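Local coordinates for protein catecholate siderophore receptor Fiu (Escherichia coli, PDB 6BPM) that imports iron bound to catecholate siderophores across the outer membrane, using energy delivered by TonB, and also serves as a receptor for several microcins, at residues D28-R33 with T126-S131; Y86-D91 with V119-S124; A90-S95 with A132-I137; L479-A484 with V502-P507; P530-T535 with I560-E565. All blocks are in the same frame, centred on the assembly; numbering follows the deposited sequence.

Interaction 1 (D28-R33 with T126-S131); sequences DPKFSR and TDYGRS
Asp127, the first residue of 126-131 to meet 28-33, does so through two different groups. Its carboxylate comes to the edge of the Phe31 ring, OD2 lying 3.8 Å from Phe31 CZ, with ring and carboxylate planes 80° apart; the same OD2 also forms a salt bridge with Arg40, so the ring borders a carboxylate that is already paired. The carbonyl O of Asp127 receives the ammonium of Lys30, whose chain runs out extended beyond CG; the modelled separation of NZ and O, 2.4 Å, is too short to be trusted in detail. Lys30 also makes a cation-pi contact with Tyr416 of the barrel. Tyr128 follows, and its hydroxyl donates to Asp28 OD2 at 2.8 Å, on the anti side of the carboxylate and 27° out of its plane. That hydroxyl also lies in the plane of the Phe31 ring, at its edge, 3.5 Å from CE2. The other carboxylate oxygen of Asp28 is occupied at home, where OD1 accepts from Lys30 N at 3.2 Å and steadies the carboxylate; CG anti to the backbone N (chi1 -167°) directs OD2 to Tyr128. Gly129, with positive phi, then takes the chain out of the short helix. The example illustrates an Asx turn, set within a type I turn from Asp28 to Phe31, anchoring an N-terminal loop to the end of a helix in the plug of a TonB-dependent receptor.

Interaction 2 (Y86-D91 with V119-S124); sequences YMRGAD and VIKGPS
Met87 and Arg88 reach from a tight beta hairpin of the plug, its type I' turn running from Met87 to Ala90, toward Lys121 on strand 114-121. The apolar part belongs to Met87. With CG anti to the backbone N (chi1 -174°), its chain extends across the gap, and SD rests 3.9 Å from Val119 CG1; SD lies at the same distance from CG of Lys121, using the aliphatic part of that side chain as a second apolar surface. The guanidinium of Arg88 makes a contact of another sort. Bent at chi2 (-83°), the arginine lays one face of its flat group over the lysine, NH2 standing 3.5 Å from Lys121 CB, while the two chains cross at about a right angle. Two cations thus come close, Arg88 NE being 4.5 Å from Lys121 NZ. Glu584 of the barrel forms salt bridges with both, one carboxylate oxygen to each, which would probably offset part of their combined charge. Phe556 adds a cation-pi contact to Arg88. No direct hydrogen bond joins the two segments; a water supplies a link, accepting from Arg88 N at 3.0 Å and, weakly, from Lys121 NZ at 3.4 Å.

Interaction 3 (A90-S95 with A132-I137); sequences ADTSNS and APTGSI
Thr92 and Thr134 join hydroxyl to hydroxyl, OG1 to OG1 at 2.8 Å, and either may be the donor. Ser95 grips the second segment twice: its OG accepts from Ala132 N at 3.1 Å with an N-H...O angle of 160°, and its carbonyl O takes Ile137 N at 3.2 Å. Methyl groups fill in beside these polar links. Ala90 CB meets Thr134 CG2 at 3.6 Å, Thr92 CG2 touches Ile137 CD1 at 3.8 Å, and Ala132 CB is pressed to 3.4 Å from Asp91 O. The torsion of Thr92 explains its double role, for with OG1 anti to the backbone N (chi1 -160°) the hydroxyl turns to Thr134 while the methyl serves Ile137. An alanine at the Ser95 position is likely to leave the amide of Ala132 without its acceptor and the loop there less firmly pinned. In the next shell, Asp91 OD1 accepts from the amide of Ser93, which makes an Asx turn that shapes the bend, and from its hydroxyl on the same face of the carboxylate plane. Ser95 N returns to Thr92 O at 3.0 Å, and Arg102 holds Asn94 O. Across from this bend, Pro133 centres an inverse gamma turn. The whole is a loop docked on the start of strand 135-141, where this strand begins to pair in parallel with strand 96-98 in the mixed sheet of the plug.

Interaction 4 (L479-A484 with V502-P507); sequences LMNWKA and VSQQPP
Gln504 and Asn481 present their amides almost perpendicular to each other, the planes 87° apart. The bond from Gln504 NE2 to Asn481 OD1, 3.2 Å long, lies in the plane of the glutamine amide but meets the asparagine oxygen well above its carbonyl plane. An extended chain (chi2 180°) carries the glutamine amide across to the neighbouring strand, and along its way Leu479 slides past in the opposite direction, CD2 3.8 Å from Gln504 CB. The other leucine methyl, CD1, turns to Pro506 CD at 4.0 Å, these two side chains crossing at about a right angle. An alanine in place of Gln504 would probably deprive Asn481 OD1 of this donor and uncover one flank of Leu479. Asn481 ND2 reaches a water at 3.0 Å, which in turn donates to Gln504 O. Farther along, Val502 CG2 comes to 3.7 Å from Trp482 NE1 on the barrel surface, and the backbone of the same pair is bonded, Val502 N to Trp482 O at 3.0 Å. Such cross-strand pairing is that of an antiparallel hairpin in a transmembrane beta-barrel wall.

Interaction 5 (P530-T535 with I560-E565); sequences PQKANT and IENEVE
Pro530, which has no amide proton to give, still takes part through its carbonyl: O accepts from Asn562 ND2 at 2.9 Å, nearly straight at 170° and in the plane of the asparagine amide. Asn562 itself has positive phi and psi, out of extended geometry, where its side chain makes this bond. Gln531 sends its amide to an acid farther along the partner strand, Glu563. With CG anti to the backbone N (chi1 176°) its chain passes Ile560 CG2, 3.6 Å from NE2, and NE2 donates to Glu563 OE2 at 2.8 Å, arriving above the carboxylate plane. Glu563 OE1 is meanwhile engaged by Lys578 of the next strand, so the acid bridges two neighbours. At Lys532 the backbone takes over, its O receiving Glu561 N at 2.8 Å. Ala533 and Ile560 then form a non-hydrogen-bonded pair, their CA atoms 4.5 Å apart, with both side chains on the face that meets Pro133 of the plug. Here, then, two antiparallel strands of one barrel hairpin are paired at its open end, away from the turn that connects them.

In the fold
From the N terminus, interaction 1 closes the longest plug loop of the set, tying the segment before strand 41-46 to helix 125-128. Interaction 2 nests inside that loop, while interaction 3, which shares Ala90 and Asp91 with interaction 2, crosses interaction 1 by reaching on to 132-137. Interactions 2 and 3 meet where strands 114-121 and 135-141 lie side by side in the plug sheet. Interactions 4 and 5 follow in series, each within one barrel hairpin, and neighbouring strands 494-505 and 531-544 join them. Among the plug-to-barrel contacts are two prolines: Pro123 of interaction 2 packs on Ser503 and Ala533, and Pro133 of interaction 3 on Gln531 and Ile560. Interaction 1 also touches interaction 4.

Interaction 1 (D28-R33 with T126-S131)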
# COMPACT_ATOMS: atom_id res chain seq x y z
N ASP A 28 -2.08 -14.92 10.92
CA ASP A 28 -3.52 -14.69 10.92
C ASP A 28 -4.24 -16.03 11.11
O ASP A 28 -4.02 -16.96 10.32
CB ASP A 28 -3.95 -14.03 9.61
CG ASP A 28 -5.37 -13.47 9.65
OD1 ASP A 28 -6.24 -14.03 10.36
OD2 ASP A 28 -5.65 -12.50 8.90
N PRO A 29 -5.08 -16.18 12.14
CA PRO A 29 -5.70 -17.49 12.41
C PRO A 29 -6.69 -17.93 11.35
O PRO A 29 -7.27 -19.02 11.47
CB PRO A 29 -6.40 -17.27 13.76
CG PRO A 29 -6.71 -15.81 13.77
CD PRO A 29 -5.58 -15.13 13.04
N LYS A 30 -6.90 -17.14 10.31
CA LYS A 30 -7.75 -17.50 9.18
C LYS A 30 -7.03 -18.37 8.15
O LYS A 30 -7.68 -18.87 7.24
CB LYS A 30 -8.23 -16.23 8.48
CG LYS A 30 -9.17 -15.40 9.27
CD LYS A 30 -9.76 -14.33 8.39
CE LYS A 30 -10.31 -13.20 9.19
NZ LYS A 30 -10.76 -12.14 8.29
N PHE A 31 -5.72 -18.52 8.27
CA PHE A 31 -4.92 -19.29 7.33
C PHE A 31 -4.46 -20.55 8.06
O PHE A 31 -3.51 -20.51 8.84
CB PHE A 31 -3.78 -18.42 6.79
CG PHE A 31 -4.26 -17.35 5.85
CD1 PHE A 31 -4.66 -17.67 4.56
CD2 PHE A 31 -4.39 -16.03 6.28
CE1 PHE A 31 -5.15 -16.69 3.69
CE2 PHE A 31 -4.88 -15.04 5.42
CZ PHE A 31 -5.26 -15.38 4.12
N SER A 32 -5.14 -21.68 7.78
CA SER A 32 -4.98 -22.97 8.47
C SER A 32 -3.81 -23.81 7.95
O SER A 32 -3.71 -24.98 8.33
CB SER A 32 -6.26 -23.83 8.36
OG SER A 32 -7.43 -23.18 8.84
N ARG A 33 -2.93 -23.28 7.12
CA ARG A 33 -1.81 -24.07 6.62
C ARG A 33 -0.57 -23.21 6.57
O ARG A 33 -0.66 -21.98 6.65
CB ARG A 33 -2.08 -24.66 5.23
CG ARG A 33 -2.97 -25.89 5.27
CD ARG A 33 -2.17 -27.15 5.65
NE ARG A 33 -3.01 -28.35 5.66
CZ ARG A 33 -3.96 -28.58 6.56
NH1 ARG A 33 -4.19 -27.70 7.53
NH2 ARG A 33 -4.69 -29.69 6.50
N THR A 126 -13.28 -13.61 0.92
CA THR A 126 -13.41 -14.32 2.18
C THR A 126 -12.40 -13.84 3.21
O THR A 126 -12.63 -14.02 4.41
CB THR A 126 -13.21 -15.82 1.98
OG1 THR A 126 -11.91 -16.03 1.40
CG2 THR A 126 -14.32 -16.37 1.10
N ASP A 127 -11.26 -13.29 2.78
CA ASP A 127 -10.17 -13.05 3.72
C ASP A 127 -10.49 -11.87 4.63
O ASP A 127 -10.53 -12.01 5.86
CB ASP A 127 -8.85 -12.79 2.98
CG ASP A 127 -8.43 -13.96 2.08
OD1 ASP A 127 -9.15 -15.00 2.03
OD2 ASP A 127 -7.39 -13.82 1.40
N TYR A 128 -10.73 -10.70 4.05
CA TYR A 128 -10.87 -9.49 4.83
C TYR A 128 -12.09 -8.66 4.47
O TYR A 128 -12.18 -7.51 4.91
CB TYR A 128 -9.59 -8.67 4.72
CG TYR A 128 -8.37 -9.47 5.14
CD1 TYR A 128 -8.15 -9.79 6.47
CD2 TYR A 128 -7.45 -9.91 4.21
CE1 TYR A 128 -7.03 -10.52 6.86
CE2 TYR A 128 -6.33 -10.65 4.59
CZ TYR A 128 -6.13 -10.94 5.92
OH TYR A 128 -5.03 -11.67 6.30
N GLY A 129 -13.02 -9.20 3.71
CA GLY A 129 -14.21 -8.47 3.31
C GLY A 129 -14.01 -7.80 1.96
O GLY A 129 -13.25 -8.31 1.12
N ARG A 130 -14.66 -6.66 1.74
CA ARG A 130 -14.43 -5.92 0.51
C ARG A 130 -12.94 -5.61 0.36
O ARG A 130 -12.22 -5.49 1.35
CB ARG A 130 -15.26 -4.64 0.48
CG ARG A 130 -14.93 -3.68 1.60
CD ARG A 130 -15.74 -2.38 1.58
NE ARG A 130 -15.34 -1.59 2.74
CZ ARG A 130 -14.25 -0.83 2.77
NH1 ARG A 130 -13.46 -0.74 1.71
NH2 ARG A 130 -13.95 -0.16 3.88
N SER A 131 -12.48 -5.57 -0.88
CA SER A 131 -11.08 -5.25 -1.16
C SER A 131 -10.98 -4.77 -2.60
O SER A 131 -11.92 -4.90 -3.39
CB SER A 131 -10.15 -6.45 -0.90
OG SER A 131 -10.09 -7.35 -1.98

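Interaction 2 (Y86-D91 with V119-S124)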
# COMPACT_ATOMS: atom_id res chain seq x y z
N TYR A 86 0.35 0.28 -5.79
CA TYR A 86 -0.30 -0.35 -6.93
C TYR A 86 0.18 -1.80 -7.00
O TYR A 86 1.37 -2.07 -6.81
CB TYR A 86 -0.00 0.39 -8.24
CG TYR A 86 -1.01 1.46 -8.56
CD1 TYR A 86 -1.07 2.64 -7.79
CD2 TYR A 86 -1.91 1.33 -9.61
CE1 TYR A 86 -2.00 3.63 -8.04
CE2 TYR A 86 -2.85 2.33 -9.88
CZ TYR A 86 -2.88 3.48 -9.08
OH TYR A 86 -3.79 4.49 -9.31
N MET A 87 -0.76 -2.72 -7.21
CA MET A 87 -0.48 -4.15 -7.25
C MET A 87 -1.49 -4.80 -8.19
O MET A 87 -2.68 -4.48 -8.15
CB MET A 87 -0.56 -4.78 -5.85
CG MET A 87 -0.14 -6.24 -5.77
SD MET A 87 -0.11 -6.90 -4.09
CE MET A 87 -1.87 -7.08 -3.78
N ARG A 88 -1.01 -5.72 -9.03
CA ARG A 88 -1.86 -6.45 -9.98
C ARG A 88 -2.78 -5.51 -10.76
O ARG A 88 -3.93 -5.83 -11.06
CB ARG A 88 -2.68 -7.54 -9.28
CG ARG A 88 -1.83 -8.71 -8.80
CD ARG A 88 -1.59 -9.67 -9.96
NE ARG A 88 -0.60 -10.67 -9.61
CZ ARG A 88 -0.90 -11.91 -9.24
NH1 ARG A 88 -2.17 -12.31 -9.17
NH2 ARG A 88 0.07 -12.76 -8.94
N GLY A 89 -2.27 -4.33 -11.11
CA GLY A 89 -2.98 -3.46 -12.04
C GLY A 89 -3.89 -2.41 -11.44
O GLY A 89 -4.57 -1.71 -12.19
N ALA A 90 -3.98 -2.29 -10.12
CA ALA A 90 -4.89 -1.29 -9.57
C ALA A 90 -4.36 -0.73 -8.26
O ALA A 90 -3.41 -1.25 -7.67
CB ALA A 90 -6.30 -1.83 -9.37
N ASP A 91 -4.96 0.40 -7.86
CA ASP A 91 -4.68 0.97 -6.56
C ASP A 91 -5.16 0.00 -5.49
O ASP A 91 -6.33 -0.41 -5.49
CB ASP A 91 -5.39 2.32 -6.44
CG ASP A 91 -5.01 3.10 -5.15
OD1 ASP A 91 -4.32 2.57 -4.25
OD2 ASP A 91 -5.41 4.30 -5.06
N VAL A 119 1.85 -10.54 2.06
CA VAL A 119 1.33 -10.10 0.77
C VAL A 119 0.73 -11.30 0.06
O VAL A 119 1.44 -12.27 -0.24
CB VAL A 119 2.42 -9.46 -0.10
CG1 VAL A 119 1.87 -9.08 -1.46
CG2 VAL A 119 3.00 -8.24 0.62
N ILE A 120 -0.57 -11.25 -0.18
CA ILE A 120 -1.27 -12.29 -0.92
C ILE A 120 -1.78 -11.68 -2.21
O ILE A 120 -2.68 -10.83 -2.17
CB ILE A 120 -2.43 -12.89 -0.14
CG1 ILE A 120 -1.92 -13.70 1.06
CG2 ILE A 120 -3.29 -13.74 -1.09
CD1 ILE A 120 -3.02 -14.21 1.92
N LYS A 121 -1.28 -12.16 -3.35
CA LYS A 121 -1.68 -11.66 -4.65
C LYS A 121 -2.85 -12.48 -5.16
O LYS A 121 -2.87 -13.71 -5.03
CB LYS A 121 -0.53 -11.70 -5.65
CG LYS A 121 0.44 -10.53 -5.50
CD LYS A 121 1.72 -10.77 -6.30
CE LYS A 121 2.45 -9.48 -6.60
NZ LYS A 121 3.35 -9.57 -7.79
N GLY A 122 -3.85 -11.80 -5.70
CA GLY A 122 -5.06 -12.45 -6.10
C GLY A 122 -6.09 -12.24 -5.03
O GLY A 122 -6.00 -12.80 -3.93
N PRO A 123 -7.09 -11.43 -5.32
CA PRO A 123 -8.04 -11.04 -4.28
C PRO A 123 -8.96 -12.19 -3.90
O PRO A 123 -9.28 -13.06 -4.71
CB PRO A 123 -8.84 -9.90 -4.93
CG PRO A 123 -8.84 -10.27 -6.38
CD PRO A 123 -7.48 -10.91 -6.64
N SER A 124 -9.37 -12.19 -2.64
CA SER A 124 -10.38 -13.13 -2.16
C SER A 124 -11.23 -12.39 -1.13
O SER A 124 -10.71 -11.91 -0.13
CB SER A 124 -9.73 -14.38 -1.54
OG SER A 124 -10.72 -15.33 -1.21
O HOH W 1 1.82 -6.73 -8.85

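Interaction 3 (A90-S95 with A132-I137)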
# COMPACT_ATOMS: atom_id res chain seq x y z
N ALA A 90 -3.98 -2.29 -10.12
CA ALA A 90 -4.89 -1.29 -9.57
C ALA A 90 -4.36 -0.73 -8.26
O ALA A 90 -3.41 -1.25 -7.67
CB ALA A 90 -6.30 -1.83 -9.37
N ASP A 91 -4.96 0.40 -7.86
CA ASP A 91 -4.68 0.97 -6.56
C ASP A 91 -5.16 0.00 -5.49
O ASP A 91 -6.33 -0.41 -5.49
CB ASP A 91 -5.39 2.32 -6.44
CG ASP A 91 -5.01 3.10 -5.15
OD1 ASP A 91 -4.32 2.57 -4.25
OD2 ASP A 91 -5.41 4.30 -5.06
N THR A 92 -4.26 -0.40 -4.61
CA THR A 92 -4.58 -1.34 -3.55
C THR A 92 -4.48 -0.68 -2.17
O THR A 92 -4.47 -1.37 -1.15
CB THR A 92 -3.64 -2.54 -3.64
OG1 THR A 92 -4.21 -3.65 -2.93
CG2 THR A 92 -2.29 -2.16 -3.06
N SER A 93 -4.45 0.65 -2.12
CA SER A 93 -4.14 1.33 -0.88
C SER A 93 -5.25 1.17 0.17
O SER A 93 -4.97 1.32 1.36
CB SER A 93 -3.80 2.80 -1.20
OG SER A 93 -4.94 3.53 -1.62
N ASN A 94 -6.47 0.86 -0.24
CA ASN A 94 -7.58 0.62 0.69
C ASN A 94 -7.66 -0.83 1.16
O ASN A 94 -8.65 -1.21 1.79
CB ASN A 94 -8.90 1.01 0.04
CG ASN A 94 -9.20 0.18 -1.19
OD1 ASN A 94 -8.29 -0.19 -1.92
ND2 ASN A 94 -10.47 -0.10 -1.44
N SER A 95 -6.66 -1.64 0.84
CA SER A 95 -6.57 -3.04 1.25
C SER A 95 -5.23 -3.30 1.89
O SER A 95 -4.56 -4.30 1.61
CB SER A 95 -6.80 -3.99 0.07
OG SER A 95 -8.17 -3.97 -0.33
N ALA A 132 -9.84 -4.18 -2.92
CA ALA A 132 -9.50 -3.90 -4.30
C ALA A 132 -9.26 -5.22 -5.04
O ALA A 132 -8.96 -6.24 -4.42
CB ALA A 132 -8.27 -3.00 -4.38
N PRO A 133 -9.43 -5.23 -6.36
CA PRO A 133 -9.29 -6.49 -7.13
C PRO A 133 -7.84 -6.84 -7.41
O PRO A 133 -7.42 -7.04 -8.55
CB PRO A 133 -10.08 -6.19 -8.41
CG PRO A 133 -10.01 -4.70 -8.58
CD PRO A 133 -9.99 -4.13 -7.16
N THR A 134 -7.05 -6.97 -6.34
CA THR A 134 -5.61 -7.11 -6.47
C THR A 134 -5.03 -8.14 -5.51
O THR A 134 -4.24 -8.99 -5.90
CB THR A 134 -4.97 -5.75 -6.24
OG1 THR A 134 -5.34 -5.29 -4.93
CG2 THR A 134 -5.45 -4.72 -7.34
N GLY A 135 -5.40 -8.05 -4.24
CA GLY A 135 -4.87 -8.92 -3.21
C GLY A 135 -4.92 -8.20 -1.88
O GLY A 135 -5.67 -7.24 -1.72
N SER A 136 -4.07 -8.62 -0.95
CA SER A 136 -4.11 -8.02 0.37
C SER A 136 -2.69 -7.84 0.90
O SER A 136 -1.80 -8.64 0.59
CB SER A 136 -4.95 -8.86 1.36
OG SER A 136 -4.44 -10.17 1.52
N ILE A 137 -2.49 -6.76 1.65
CA ILE A 137 -1.26 -6.48 2.36
C ILE A 137 -1.55 -6.36 3.85
O ILE A 137 -2.44 -5.60 4.27
CB ILE A 137 -0.59 -5.19 1.85
CG1 ILE A 137 -0.17 -5.40 0.41
CG2 ILE A 137 0.59 -4.87 2.73
CD1 ILE A 137 -0.44 -4.22 -0.50

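Interaction 4 (L479-A484 with V502-P507)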
# COMPACT_ATOMS: atom_id res chain seq x y z
N LEU A 479 -22.68 -9.07 0.52
CA LEU A 479 -21.52 -9.54 -0.21
C LEU A 479 -21.36 -11.01 0.14
O LEU A 479 -20.95 -11.34 1.27
CB LEU A 479 -20.26 -8.77 0.15
CG LEU A 479 -20.10 -7.30 -0.19
CD1 LEU A 479 -18.71 -6.90 0.23
CD2 LEU A 479 -20.33 -7.08 -1.68
N MET A 480 -21.62 -11.89 -0.82
CA MET A 480 -21.39 -13.32 -0.63
C MET A 480 -20.15 -13.68 -1.44
O MET A 480 -20.09 -13.41 -2.64
CB MET A 480 -22.59 -14.15 -1.05
CG MET A 480 -23.86 -13.81 -0.29
SD MET A 480 -25.37 -14.42 -1.08
CE MET A 480 -26.63 -13.48 -0.21
N ASN A 481 -19.15 -14.24 -0.76
CA ASN A 481 -17.87 -14.57 -1.36
C ASN A 481 -17.47 -15.99 -1.00
O ASN A 481 -17.95 -16.58 -0.03
CB ASN A 481 -16.76 -13.62 -0.89
CG ASN A 481 -16.93 -12.24 -1.44
OD1 ASN A 481 -17.03 -12.05 -2.65
ND2 ASN A 481 -16.95 -11.25 -0.56
N TRP A 482 -16.56 -16.55 -1.80
CA TRP A 482 -16.11 -17.90 -1.51
C TRP A 482 -14.82 -18.18 -2.24
O TRP A 482 -14.42 -17.45 -3.15
CB TRP A 482 -17.19 -18.91 -1.86
CG TRP A 482 -17.58 -18.83 -3.27
CD1 TRP A 482 -18.46 -17.96 -3.83
CD2 TRP A 482 -17.09 -19.66 -4.32
NE1 TRP A 482 -18.56 -18.20 -5.18
CE2 TRP A 482 -17.73 -19.23 -5.51
CE3 TRP A 482 -16.18 -20.71 -4.38
CZ2 TRP A 482 -17.49 -19.83 -6.73
CZ3 TRP A 482 -15.95 -21.31 -5.60
CH2 TRP A 482 -16.60 -20.87 -6.76
N LYS A 483 -14.16 -19.25 -1.81
CA LYS A 483 -12.92 -19.70 -2.41
C LYS A 483 -12.87 -21.22 -2.29
O LYS A 483 -13.58 -21.80 -1.47
CB LYS A 483 -11.70 -19.05 -1.77
CG LYS A 483 -11.60 -19.26 -0.26
CD LYS A 483 -10.20 -18.92 0.21
CE LYS A 483 -10.04 -18.90 1.72
NZ LYS A 483 -8.68 -18.35 1.98
N ALA A 484 -12.10 -21.85 -3.17
CA ALA A 484 -11.93 -23.30 -3.13
C ALA A 484 -10.61 -23.67 -3.78
O ALA A 484 -10.27 -23.15 -4.84
CB ALA A 484 -13.10 -23.98 -3.85
N VAL A 502 -13.56 -15.58 -5.36
CA VAL A 502 -14.37 -14.43 -5.74
C VAL A 502 -14.11 -13.29 -4.76
O VAL A 502 -13.85 -13.51 -3.57
CB VAL A 502 -15.87 -14.77 -5.78
CG1 VAL A 502 -16.67 -13.54 -6.11
CG2 VAL A 502 -16.15 -15.83 -6.80
N SER A 503 -14.14 -12.07 -5.27
CA SER A 503 -13.97 -10.89 -4.44
C SER A 503 -14.84 -9.76 -5.00
O SER A 503 -15.11 -9.69 -6.21
CB SER A 503 -12.49 -10.48 -4.38
OG SER A 503 -12.33 -9.23 -3.74
N GLN A 504 -15.26 -8.86 -4.12
CA GLN A 504 -16.20 -7.82 -4.52
C GLN A 504 -15.84 -6.50 -3.87
O GLN A 504 -15.17 -6.42 -2.83
CB GLN A 504 -17.64 -8.20 -4.17
CG GLN A 504 -18.16 -9.44 -4.91
CD GLN A 504 -19.60 -9.79 -4.55
OE1 GLN A 504 -20.54 -9.14 -5.00
NE2 GLN A 504 -19.76 -10.81 -3.73
N GLN A 505 -16.28 -5.43 -4.53
CA GLN A 505 -16.13 -4.07 -4.01
C GLN A 505 -17.44 -3.35 -4.30
O GLN A 505 -17.69 -2.95 -5.45
CB GLN A 505 -14.95 -3.36 -4.66
CG GLN A 505 -14.73 -1.95 -4.14
CD GLN A 505 -14.19 -1.92 -2.72
OE1 GLN A 505 -14.92 -2.11 -1.74
NE2 GLN A 505 -12.90 -1.74 -2.61
N PRO A 506 -18.31 -3.20 -3.31
CA PRO A 506 -19.63 -2.64 -3.56
C PRO A 506 -19.54 -1.14 -3.76
O PRO A 506 -18.52 -0.52 -3.42
CB PRO A 506 -20.40 -2.97 -2.28
CG PRO A 506 -19.36 -3.01 -1.23
CD PRO A 506 -18.12 -3.56 -1.89
N PRO A 507 -20.61 -0.53 -4.28
CA PRO A 507 -20.71 0.94 -4.28
C PRO A 507 -20.39 1.53 -2.91
O PRO A 507 -20.99 1.14 -1.91
CB PRO A 507 -22.18 1.18 -4.64
CG PRO A 507 -22.59 -0.06 -5.38
CD PRO A 507 -21.84 -1.18 -4.76
O HOH W 2 -15.55 -8.68 -1.14

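Interaction 5 (P530-T535 with I560-E565)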
# COMPACT_ATOMS: atom_id res chain seq x y z
N PRO A 530 -21.71 -4.36 -7.22
CA PRO A 530 -20.30 -4.35 -6.84
C PRO A 530 -19.43 -4.75 -8.02
O PRO A 530 -19.85 -5.48 -8.91
CB PRO A 530 -20.22 -5.37 -5.71
CG PRO A 530 -21.63 -5.47 -5.20
CD PRO A 530 -22.48 -5.32 -6.42
N GLN A 531 -18.22 -4.23 -8.03
CA GLN A 531 -17.21 -4.72 -8.95
C GLN A 531 -16.74 -6.10 -8.48
O GLN A 531 -16.15 -6.21 -7.40
CB GLN A 531 -16.04 -3.74 -8.98
CG GLN A 531 -14.89 -4.19 -9.82
CD GLN A 531 -13.57 -3.64 -9.34
OE1 GLN A 531 -13.15 -3.90 -8.21
NE2 GLN A 531 -12.89 -2.87 -10.19
N LYS A 532 -16.97 -7.13 -9.30
CA LYS A 532 -16.68 -8.51 -8.94
C LYS A 532 -15.39 -8.98 -9.60
O LYS A 532 -15.19 -8.76 -10.79
CB LYS A 532 -17.82 -9.45 -9.34
CG LYS A 532 -19.14 -9.18 -8.65
CD LYS A 532 -19.86 -10.48 -8.33
CE LYS A 532 -20.77 -10.94 -9.45
NZ LYS A 532 -21.57 -12.12 -9.02
N ALA A 533 -14.54 -9.64 -8.83
CA ALA A 533 -13.27 -10.15 -9.32
C ALA A 533 -13.22 -11.65 -9.07
O ALA A 533 -13.34 -12.09 -7.92
CB ALA A 533 -12.09 -9.46 -8.64
N ASN A 534 -13.01 -12.42 -10.13
CA ASN A 534 -12.87 -13.87 -10.03
C ASN A 534 -11.44 -14.24 -10.41
O ASN A 534 -10.99 -13.92 -11.51
CB ASN A 534 -13.89 -14.55 -10.93
CG ASN A 534 -15.29 -14.13 -10.61
OD1 ASN A 534 -15.86 -14.56 -9.61
ND2 ASN A 534 -15.87 -13.28 -11.45
N THR A 535 -10.75 -14.93 -9.51
CA THR A 535 -9.35 -15.26 -9.71
C THR A 535 -9.20 -16.77 -9.80
O THR A 535 -9.88 -17.52 -9.10
CB THR A 535 -8.47 -14.76 -8.59
OG1 THR A 535 -8.69 -13.35 -8.40
CG2 THR A 535 -7.01 -14.98 -8.97
N ILE A 560 -12.17 -9.16 -14.02
CA ILE A 560 -12.86 -8.10 -13.29
C ILE A 560 -14.10 -7.70 -14.07
O ILE A 560 -14.02 -7.41 -15.28
CB ILE A 560 -11.93 -6.89 -13.07
CG1 ILE A 560 -10.65 -7.37 -12.40
CG2 ILE A 560 -12.62 -5.81 -12.26
CD1 ILE A 560 -9.68 -6.30 -12.13
N GLU A 561 -15.24 -7.67 -13.40
CA GLU A 561 -16.51 -7.43 -14.06
C GLU A 561 -17.28 -6.29 -13.39
O GLU A 561 -16.94 -5.82 -12.30
CB GLU A 561 -17.36 -8.71 -14.08
CG GLU A 561 -17.09 -9.59 -15.28
CD GLU A 561 -17.55 -11.02 -15.08
OE1 GLU A 561 -16.73 -11.95 -15.31
OE2 GLU A 561 -18.72 -11.22 -14.69
N ASN A 562 -18.37 -5.90 -14.03
CA ASN A 562 -19.21 -4.78 -13.61
C ASN A 562 -18.47 -3.44 -13.59
O ASN A 562 -18.79 -2.56 -12.79
CB ASN A 562 -19.86 -5.05 -12.26
CG ASN A 562 -20.75 -6.26 -12.30
OD1 ASN A 562 -21.17 -6.70 -13.37
ND2 ASN A 562 -21.09 -6.77 -11.14
N GLU A 563 -17.51 -3.27 -14.50
CA GLU A 563 -16.89 -1.96 -14.68
C GLU A 563 -17.84 -1.02 -15.42
O GLU A 563 -18.51 -1.43 -16.37
CB GLU A 563 -15.58 -2.09 -15.47
CG GLU A 563 -14.52 -2.91 -14.77
CD GLU A 563 -13.96 -2.21 -13.55
OE1 GLU A 563 -12.94 -1.49 -13.69
OE2 GLU A 563 -14.54 -2.38 -12.45
N VAL A 564 -17.86 0.25 -15.01
CA VAL A 564 -18.76 1.23 -15.62
C VAL A 564 -18.27 1.57 -17.02
O VAL A 564 -17.09 1.91 -17.22
CB VAL A 564 -18.85 2.49 -14.76
CG1 VAL A 564 -19.93 3.42 -15.30
CG2 VAL A 564 -19.13 2.15 -13.32
N GLU A 565 -19.16 1.45 -18.01
CA GLU A 565 -18.89 1.86 -19.38
C GLU A 565 -20.11 2.57 -19.94
O GLU A 565 -21.22 2.49 -19.39
CB GLU A 565 -18.49 0.68 -20.26
CG GLU A 565 -17.17 0.04 -19.86
CD GLU A 565 -15.96 0.91 -20.18
OE1 GLU A 565 -16.13 1.95 -20.86
OE2 GLU A 565 -14.84 0.54 -19.78